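Local structure of acetyltransferase (Agrobacterium tumefaciens, 2DXQ) at residues Asn73-Ile84 with Ala110-Leu120. The protein is a putative acetyltransferase of the GNAT family, which probably transfers an acetyl group from acetyl-coenzyme A to a substrate not yet identified. Residues are numbered along the deposited sequence; the frame is centred on the assembly and turned at random.
Sequences NLTRAARPYAFI and AFGANCYKVML. With PO4 (phosphate ion), chain D; PO4 (phosphate ion), chain I.
Oxygen O1 of a bound phosphate (chain D) is gripped from both segments: Arg76 NE donates to it at 2.7 Å and Tyr116 OH at 2.9 Å. The ion, probably from the crystallisation liquor, lies by Arg76, Tyr116 and Lys117, near the start of the parallel strands of a GNAT beta-alpha-beta unit, in which helix 98-112 connects strand 81-88 to strand 117-122. Arginine suits this place twice over: its guanidinium meets phosphate at the edge, while its aliphatic CG lies over one face of the Tyr116 ring, 3.6 Å from the centroid, in a CH-pi contact. Lys117 CG covers the opposite ring face. At the ring edge, Asn73 ND2 donates to Arg79 O at 3.0 Å, and also to Thr75 OG1; both acceptors lie close to the plane of its amide, which fixes the amide's rotation.

Helix 98-112 ends in a Schellman motif with Asn114 at C-prime, where asparagine readily adopts positive phi. Arg79 NE donates a hydrogen bond to Asn114 O, and Tyr116 CB packs over the centre of the guanidinium face. Tyr116 N bonds Pro80 O just before the strands, and the parallel ladder continues with Ala82 N to Lys117 O, Met119 N to Ala82 O at 2.8 Å, and Ile84 N to Met119 O. Small Ala82 lets the sheet come close to the helix, its CB 3.9 Å from Ala110 CB. Across the interface, residues 117-120 pair antiparallel with a strand of the second subunit, continuing the sheet. On the sheet face opposite Ala82 and Val118, the side chain of Met119 (a selenomethionine) bends at its last torsion (chi3 -73°), bringing CE over the Phe83 ring, 3.5 Å from Phe83 CZ.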
loop_
_atom_site.group_PDB
_atom_site.type_symbol
_atom_site.label_atom_id
_atom_site.label_comp_id
_atom_site.label_asym_id
_atom_site.label_seq_id
_atom_site.Cartn_x
_atom_site.Cartn_y
_atom_site.Cartn_z
ATOM N N ASN A 73 -4.017 -11.140 2.922
ATOM C CA ASN A 73 -3.631 -10.933 4.321
ATOM C C ASN A 73 -4.165 -12.031 5.249
ATOM O O ASN A 73 -5.293 -12.480 5.086
ATOM C CB ASN A 73 -4.152 -9.570 4.782
ATOM C CG ASN A 73 -3.786 -9.244 6.206
ATOM O OD1 ASN A 73 -2.609 -9.206 6.575
ATOM N ND2 ASN A 73 -4.798 -8.992 7.019
ATOM N N LEU A 74 -3.354 -12.435 6.228
ATOM C CA LEU A 74 -3.727 -13.486 7.192
ATOM C C LEU A 74 -4.242 -12.975 8.547
ATOM O O LEU A 74 -4.853 -13.728 9.320
ATOM C CB LEU A 74 -2.542 -14.439 7.413
ATOM C CG LEU A 74 -2.258 -15.414 6.272
ATOM C CD1 LEU A 74 -0.834 -15.955 6.350
ATOM C CD2 LEU A 74 -3.291 -16.545 6.283
ATOM N N THR A 75 -4.005 -11.699 8.843
ATOM C CA THR A 75 -4.505 -11.113 10.082
ATOM C C THR A 75 -5.993 -10.812 9.946
ATOM O O THR A 75 -6.554 -10.898 8.842
ATOM C CB THR A 75 -3.735 -9.827 10.482
ATOM O OG1 THR A 75 -4.052 -8.767 9.566
ATOM C CG2 THR A 75 -2.233 -10.070 10.494
ATOM N N ARG A 76 -6.617 -10.486 11.079
ATOM C CA ARG A 76 -8.033 -10.090 11.165
ATOM C C ARG A 76 -8.946 -11.054 10.394
ATOM O O ARG A 76 -9.679 -10.650 9.481
ATOM C CB ARG A 76 -8.235 -8.628 10.710
ATOM C CG ARG A 76 -7.152 -7.619 11.160
ATOM C CD ARG A 76 -6.956 -7.591 12.652
ATOM N NE ARG A 76 -6.549 -6.295 13.182
ATOM C CZ ARG A 76 -6.506 -6.021 14.483
ATOM N NH1 ARG A 76 -6.839 -6.954 15.367
ATOM N NH2 ARG A 76 -6.140 -4.823 14.908
ATOM N N ALA A 77 -8.865 -12.335 10.759
ATOM C CA ALA A 77 -9.650 -13.407 10.128
ATOM C C ALA A 77 -9.309 -13.610 8.640
ATOM O O ALA A 77 -10.170 -13.968 7.826
ATOM C CB ALA A 77 -11.153 -13.167 10.346
ATOM N N ALA A 78 -8.036 -13.381 8.307
ATOM C CA ALA A 78 -7.494 -13.515 6.956
ATOM C C ALA A 78 -8.213 -12.628 5.932
ATOM O O ALA A 78 -8.408 -13.013 4.792
ATOM C CB ALA A 78 -7.445 -14.998 6.490
ATOM N N ARG A 79 -8.578 -11.428 6.357
ATOM C CA ARG A 79 -9.271 -10.485 5.482
ATOM C C ARG A 79 -8.280 -9.546 4.832
ATOM O O ARG A 79 -7.326 -9.116 5.491
ATOM C CB ARG A 79 -10.284 -9.687 6.274
ATOM C CG ARG A 79 -11.501 -10.503 6.670
ATOM C CD ARG A 79 -12.419 -9.675 7.483
ATOM N NE ARG A 79 -13.165 -8.712 6.675
ATOM C CZ ARG A 79 -13.954 -7.777 7.194
ATOM N NH1 ARG A 79 -14.092 -7.691 8.515
ATOM N NH2 ARG A 79 -14.609 -6.930 6.399
ATOM N N PRO A 80 -8.487 -9.235 3.537
ATOM C CA PRO A 80 -7.527 -8.378 2.847
ATOM C C PRO A 80 -7.583 -6.946 3.386
ATOM O O PRO A 80 -8.504 -6.580 4.127
ATOM C CB PRO A 80 -7.979 -8.452 1.377
ATOM C CG PRO A 80 -9.466 -8.728 1.470
ATOM C CD PRO A 80 -9.592 -9.652 2.650
ATOM N N TYR A 81 -6.577 -6.147 3.055
ATOM C CA TYR A 81 -6.660 -4.721 3.339
ATOM C C TYR A 81 -6.292 -3.993 2.059
ATOM O O TYR A 81 -5.797 -4.599 1.095
ATOM C CB TYR A 81 -5.747 -4.303 4.509
ATOM C CG TYR A 81 -4.318 -4.725 4.307
ATOM C CD1 TYR A 81 -3.856 -5.933 4.832
ATOM C CD2 TYR A 81 -3.429 -3.922 3.599
ATOM C CE1 TYR A 81 -2.545 -6.346 4.629
ATOM C CE2 TYR A 81 -2.113 -4.327 3.379
ATOM C CZ TYR A 81 -1.679 -5.540 3.902
ATOM O OH TYR A 81 -0.377 -5.928 3.712
ATOM N N ALA A 82 -6.501 -2.684 2.039
ATOM C CA ALA A 82 -6.265 -1.953 0.806
ATOM C C ALA A 82 -5.577 -0.632 1.061
ATOM O O ALA A 82 -5.700 -0.065 2.151
ATOM C CB ALA A 82 -7.586 -1.711 0.082
ATOM N N PHE A 83 -4.859 -0.155 0.045
ATOM C CA PHE A 83 -4.366 1.222 0.007
ATOM C C PHE A 83 -4.992 1.933 -1.177
ATOM O O PHE A 83 -5.324 1.304 -2.204
ATOM C CB PHE A 83 -2.865 1.251 -0.230
ATOM C CG PHE A 83 -2.053 0.656 0.881
ATOM C CD1 PHE A 83 -1.678 1.430 1.964
ATOM C CD2 PHE A 83 -1.653 -0.670 0.820
ATOM C CE1 PHE A 83 -0.916 0.882 2.998
ATOM C CE2 PHE A 83 -0.875 -1.227 1.840
ATOM C CZ PHE A 83 -0.507 -0.446 2.928
ATOM N N ILE A 84 -5.097 3.248 -1.063
ATOM C CA ILE A 84 -5.452 4.080 -2.221
ATOM C C ILE A 84 -4.309 5.038 -2.522
ATOM O O ILE A 84 -3.779 5.689 -1.606
ATOM C CB ILE A 84 -6.794 4.816 -2.008
ATOM C CG1 ILE A 84 -7.941 3.792 -2.027
ATOM C CG2 ILE A 84 -7.022 5.878 -3.104
ATOM C CD1 ILE A 84 -9.301 4.395 -1.700
ATOM N N ALA A 110 -13.132 -1.716 -2.441
ATOM C CA ALA A 110 -12.336 -2.434 -1.444
ATOM C C ALA A 110 -13.225 -3.146 -0.417
ATOM O O ALA A 110 -13.033 -4.333 -0.118
ATOM C CB ALA A 110 -11.405 -1.451 -0.750
ATOM N N PHE A 111 -14.194 -2.426 0.132
ATOM C CA PHE A 111 -15.106 -3.032 1.106
ATOM C C PHE A 111 -15.942 -4.159 0.491
ATOM O O PHE A 111 -16.190 -5.183 1.146
ATOM C CB PHE A 111 -15.996 -1.991 1.770
ATOM C CG PHE A 111 -15.274 -1.110 2.779
ATOM C CD1 PHE A 111 -14.149 -1.567 3.459
ATOM C CD2 PHE A 111 -15.749 0.167 3.054
ATOM C CE1 PHE A 111 -13.490 -0.757 4.393
ATOM C CE2 PHE A 111 -15.102 0.987 3.989
ATOM C CZ PHE A 111 -13.972 0.523 4.654
ATOM N N GLY A 112 -16.335 -3.992 -0.768
ATOM C CA GLY A 112 -17.041 -5.076 -1.496
ATOM C C GLY A 112 -16.189 -6.332 -1.660
ATOM O O GLY A 112 -16.715 -7.454 -1.791
ATOM N N ALA A 113 -14.869 -6.146 -1.654
ATOM C CA ALA A 113 -13.891 -7.243 -1.760
ATOM C C ALA A 113 -13.513 -7.812 -0.385
ATOM O O ALA A 113 -12.576 -8.624 -0.273
ATOM C CB ALA A 113 -12.632 -6.749 -2.499
ATOM N N ASN A 114 -14.253 -7.375 0.633
ATOM C CA ASN A 114 -14.132 -7.787 2.041
ATOM C C ASN A 114 -12.878 -7.256 2.733
ATOM O O ASN A 114 -12.414 -7.852 3.695
ATOM C CB ASN A 114 -14.226 -9.318 2.231
ATOM C CG ASN A 114 -14.621 -9.708 3.654
ATOM O OD1 ASN A 114 -15.350 -8.987 4.332
ATOM N ND2 ASN A 114 -14.125 -10.855 4.113
ATOM N N CYS A 115 -12.346 -6.130 2.260
ATOM C CA CYS A 115 -11.229 -5.497 2.983
ATOM C C CYS A 115 -11.703 -4.967 4.336
ATOM O O CYS A 115 -12.755 -4.324 4.429
ATOM C CB CYS A 115 -10.618 -4.347 2.167
ATOM S SG CYS A 115 -9.728 -4.850 0.726
ATOM N N TYR A 116 -10.941 -5.224 5.398
ATOM C CA TYR A 116 -11.339 -4.715 6.708
ATOM C C TYR A 116 -10.986 -3.245 6.926
ATOM O O TYR A 116 -11.579 -2.563 7.764
ATOM C CB TYR A 116 -10.822 -5.606 7.838
ATOM C CG TYR A 116 -9.352 -5.495 8.157
ATOM C CD1 TYR A 116 -8.420 -6.304 7.518
ATOM C CD2 TYR A 116 -8.904 -4.615 9.141
ATOM C CE1 TYR A 116 -7.068 -6.224 7.833
ATOM C CE2 TYR A 116 -7.552 -4.527 9.449
ATOM C CZ TYR A 116 -6.647 -5.335 8.794
ATOM O OH TYR A 116 -5.300 -5.265 9.109
ATOM N N LYS A 117 -10.001 -2.762 6.175
ATOM C CA LYS A 117 -9.615 -1.364 6.253
ATOM C C LYS A 117 -9.087 -0.893 4.901
ATOM O O LYS A 117 -8.648 -1.701 4.067
ATOM C CB LYS A 117 -8.554 -1.144 7.337
ATOM C CG LYS A 117 -7.210 -1.757 6.999
ATOM C CD LYS A 117 -6.170 -1.506 8.099
ATOM C CE LYS A 117 -4.965 -2.400 7.857
ATOM N NZ LYS A 117 -3.850 -2.102 8.821
ATOM N N VAL A 118 -9.173 0.408 4.680
ATOM C CA VAL A 118 -8.557 1.046 3.522
ATOM C C VAL A 118 -7.669 2.171 4.057
ATOM O O VAL A 118 -8.128 2.971 4.855
ATOM C CB VAL A 118 -9.620 1.610 2.546
ATOM C CG1 VAL A 118 -8.937 2.236 1.319
ATOM C CG2 VAL A 118 -10.564 0.494 2.095
HETATM N N MSE A 119 -6.422 2.231 3.594
HETATM C CA MSE A 119 -5.460 3.220 4.093
HETATM C C MSE A 119 -5.001 4.165 2.990
HETATM O O MSE A 119 -4.996 3.808 1.812
HETATM C CB MSE A 119 -4.239 2.501 4.680
HETATM C CG MSE A 119 -4.567 1.733 5.946
HETATM SE SE MSE A 119 -3.061 0.582 6.430
HETATM C CE MSE A 119 -3.288 -0.736 5.049
ATOM N N LEU A 120 -4.552 5.350 3.383
ATOM C CA LEU A 120 -4.047 6.310 2.425
ATOM C C LEU A 120 -3.041 7.193 3.128
ATOM O O LEU A 120 -3.266 7.577 4.266
ATOM C CB LEU A 120 -5.207 7.149 1.863
ATOM C CG LEU A 120 -4.812 8.219 0.847
ATOM C CD1 LEU A 120 -5.867 8.348 -0.249
ATOM C CD2 LEU A 120 -4.578 9.555 1.544
HETATM P P PO4 D . -5.025 -2.892 12.232
HETATM O O1 PO4 D . -5.497 -4.246 11.794
HETATM O O2 PO4 D . -6.115 -2.159 12.949
HETATM O O3 PO4 D . -3.815 -3.026 13.136
HETATM O O4 PO4 D . -4.620 -2.073 11.038
HETATM P P PO4 I . -5.634 -6.354 18.776
HETATM O O1 PO4 I . -4.358 -5.757 18.225
HETATM O O2 PO4 I . -6.820 -5.558 18.278
HETATM O O3 PO4 I . -5.766 -7.782 18.317
HETATM O O4 PO4 I . -5.595 -6.322 20.287
#